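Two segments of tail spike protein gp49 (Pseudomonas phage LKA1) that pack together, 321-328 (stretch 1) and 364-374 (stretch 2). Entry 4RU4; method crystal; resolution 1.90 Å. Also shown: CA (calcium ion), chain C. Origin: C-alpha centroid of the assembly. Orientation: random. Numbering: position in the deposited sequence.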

# COMPACT_ATOMS: atom_id res chain seq x y z
N ASP B 321 17.69 0.09 18.97
CA ASP B 321 18.30 0.91 20.00
C ASP B 321 18.79 2.18 19.31
O ASP B 321 19.75 2.15 18.53
CB ASP B 321 19.50 0.14 20.58
CG ASP B 321 20.25 0.93 21.67
OD1 ASP B 321 19.97 2.12 21.88
OD2 ASP B 321 21.15 0.34 22.31
N ILE B 322 18.14 3.30 19.58
CA ILE B 322 18.53 4.53 18.91
C ILE B 322 19.99 4.92 19.20
O ILE B 322 20.67 5.52 18.37
CB ILE B 322 17.56 5.69 19.28
CG1 ILE B 322 17.73 6.86 18.31
CG2 ILE B 322 17.77 6.10 20.73
CD1 ILE B 322 16.55 7.82 18.27
N THR B 323 20.49 4.56 20.37
CA THR B 323 21.87 4.89 20.71
C THR B 323 22.88 4.05 19.93
O THR B 323 24.06 4.31 20.00
CB THR B 323 22.18 4.76 22.24
OG1 THR B 323 22.19 3.38 22.63
CG2 THR B 323 21.16 5.52 23.04
N SER B 324 22.42 3.05 19.18
CA SER B 324 23.32 2.29 18.32
C SER B 324 23.87 3.15 17.17
O SER B 324 24.91 2.83 16.59
CB SER B 324 22.62 1.06 17.73
OG SER B 324 21.65 1.49 16.80
N GLY B 325 23.15 4.22 16.84
CA GLY B 325 23.55 5.12 15.78
C GLY B 325 23.29 4.59 14.37
O GLY B 325 23.67 5.23 13.40
N THR B 326 22.62 3.44 14.25
CA THR B 326 22.38 2.88 12.92
C THR B 326 20.88 2.83 12.55
O THR B 326 20.02 3.06 13.39
CB THR B 326 23.05 1.48 12.76
OG1 THR B 326 23.03 1.08 11.39
CG2 THR B 326 22.37 0.41 13.63
N HIS B 327 20.60 2.52 11.29
CA HIS B 327 19.23 2.43 10.83
C HIS B 327 18.58 1.17 11.36
O HIS B 327 19.22 0.11 11.48
CB HIS B 327 19.22 2.41 9.29
CG HIS B 327 20.11 1.36 8.70
ND1 HIS B 327 21.43 1.58 8.41
CD2 HIS B 327 19.86 0.07 8.38
CE1 HIS B 327 21.96 0.48 7.91
NE2 HIS B 327 21.02 -0.46 7.87
N CYS B 328 17.29 1.29 11.65
CA CYS B 328 16.49 0.18 12.17
C CYS B 328 16.09 -0.81 11.07
O CYS B 328 16.17 -2.03 11.26
CB CYS B 328 15.24 0.73 12.85
SG CYS B 328 14.07 -0.56 13.41
N THR B 364 10.71 7.16 11.55
CA THR B 364 11.32 8.22 12.35
C THR B 364 12.84 8.19 12.28
O THR B 364 13.43 7.27 11.74
CB THR B 364 10.92 8.12 13.84
OG1 THR B 364 11.47 6.92 14.38
CG2 THR B 364 9.42 8.14 14.02
N ASN B 365 13.49 9.22 12.84
CA ASN B 365 14.95 9.36 12.72
C ASN B 365 15.76 8.38 13.54
O ASN B 365 15.31 7.89 14.60
CB ASN B 365 15.34 10.78 13.14
CG ASN B 365 14.89 11.12 14.57
OD1 ASN B 365 13.71 11.37 14.83
ND2 ASN B 365 15.85 11.15 15.50
N ALA B 366 16.95 8.10 13.06
CA ALA B 366 18.03 7.53 13.85
C ALA B 366 18.69 8.64 14.69
O ALA B 366 18.31 9.82 14.58
CB ALA B 366 19.06 6.87 12.95
N SER B 367 19.71 8.28 15.47
CA SER B 367 20.22 9.23 16.47
C SER B 367 20.83 10.46 15.85
O SER B 367 20.74 11.56 16.42
CB SER B 367 21.22 8.59 17.43
OG SER B 367 22.40 8.25 16.77
N GLY B 368 21.41 10.29 14.66
CA GLY B 368 22.02 11.39 13.96
C GLY B 368 21.04 12.43 13.43
O GLY B 368 21.46 13.50 13.04
N GLY B 369 19.75 12.11 13.40
CA GLY B 369 18.76 13.08 12.94
C GLY B 369 18.28 12.83 11.52
O GLY B 369 17.27 13.40 11.09
N TRP B 370 19.00 12.00 10.78
CA TRP B 370 18.57 11.61 9.44
C TRP B 370 17.48 10.54 9.55
O TRP B 370 17.26 9.98 10.63
CB TRP B 370 19.76 11.08 8.62
CG TRP B 370 20.60 10.05 9.36
CD1 TRP B 370 21.77 10.29 10.06
CD2 TRP B 370 20.35 8.64 9.47
NE1 TRP B 370 22.26 9.10 10.59
CE2 TRP B 370 21.41 8.08 10.25
CE3 TRP B 370 19.34 7.80 9.00
CZ2 TRP B 370 21.48 6.72 10.55
CZ3 TRP B 370 19.40 6.43 9.31
CH2 TRP B 370 20.47 5.91 10.07
N ILE B 371 16.77 10.29 8.45
CA ILE B 371 15.68 9.31 8.46
C ILE B 371 15.95 8.15 7.50
O ILE B 371 15.70 6.99 7.82
CB ILE B 371 14.33 9.97 8.09
CG1 ILE B 371 14.01 11.10 9.07
CG2 ILE B 371 13.18 8.94 8.07
CD1 ILE B 371 12.78 11.92 8.67
N VAL B 372 16.48 8.48 6.31
CA VAL B 372 16.85 7.45 5.36
C VAL B 372 18.31 7.68 5.02
O VAL B 372 18.67 8.77 4.63
CB VAL B 372 16.01 7.53 4.06
CG1 VAL B 372 16.57 6.51 3.05
CG2 VAL B 372 14.52 7.28 4.38
N ILE B 373 19.14 6.66 5.21
CA ILE B 373 20.58 6.76 4.92
C ILE B 373 20.99 5.75 3.84
O ILE B 373 20.37 4.69 3.69
CB ILE B 373 21.44 6.60 6.22
CG1 ILE B 373 22.89 7.01 5.97
CG2 ILE B 373 21.35 5.16 6.76
CD1 ILE B 373 23.67 7.36 7.23
N SER B 374 22.02 6.05 3.06
CA SER B 374 22.42 5.11 2.01
C SER B 374 23.79 4.51 2.29
O SER B 374 24.57 5.05 3.04
CB SER B 374 22.45 5.82 0.66
OG SER B 374 21.22 6.50 0.41
CA CA C . 22.17 15.49 14.63
O HOH W 1 20.31 5.47 15.65
O HOH W 2 24.49 7.48 18.74
O HOH W 3 23.05 8.14 13.47
O HOH W 4 22.82 14.12 16.67
O HOH W 5 24.27 15.55 13.31
O HOH W 6 20.00 15.69 15.79
O HOH W 7 22.86 17.48 15.74

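No direct hydrogen bond joins the two stretches; they meet through van der Waals contact and bridging water, burying 328 Å² in total. Gly-325 CA lies 5.3 Å from Ser-367 CA, the closest CA pair across the stretches. In the first, a 3-10 segment spans 322-324, and Asp-321, with chi1 t, brings OD1 within 2.7 Å of Thr-323 OG1 and 2.9 Å of Thr-323 N, hydrogen bonds that tie down the segment's start. Ser-324, chi1 p, turns OG back to Asp-321 O (2.7 Å). In the second, a type I turn from Ala-366 to Gly-369 closes with Gly-369 N to Ala-366 O at 3.0 Å.

Ile-322 leaves its backbone sideways, but its t,t conformation extends CD1 to 3.9 Å from Asn-365 O. Asn-365, chi1 p, directs ND2 to Ala-366 O (2.9 Å), a hydrogen bond that holds the amide next to the Ile-322 methyl. Ser-367 points toward stretch 1, its CB 3.3 Å from Ile-322 O; chi1 p (68°) places Ser-367 OG 3.5 Å from Gly-325 CA and 3.0 Å from water 2.

Trp-370 (chi1 48°, chi2 -96°) carries its indole edge to the loop, with CH2 3.6 Å from His-327 N and 3.8 Å from His-327 CB. Ile-373 CG2 lies 3.9 Å from His-327 ND1.

Water supplies the polar links: water 1 lies 2.7 Å from Ile-322 O and accepts from Ser-367 N (2.9 Å), while water 3 joins Gly-325 O to Gly-368 N, each 3.0 Å from its oxygen.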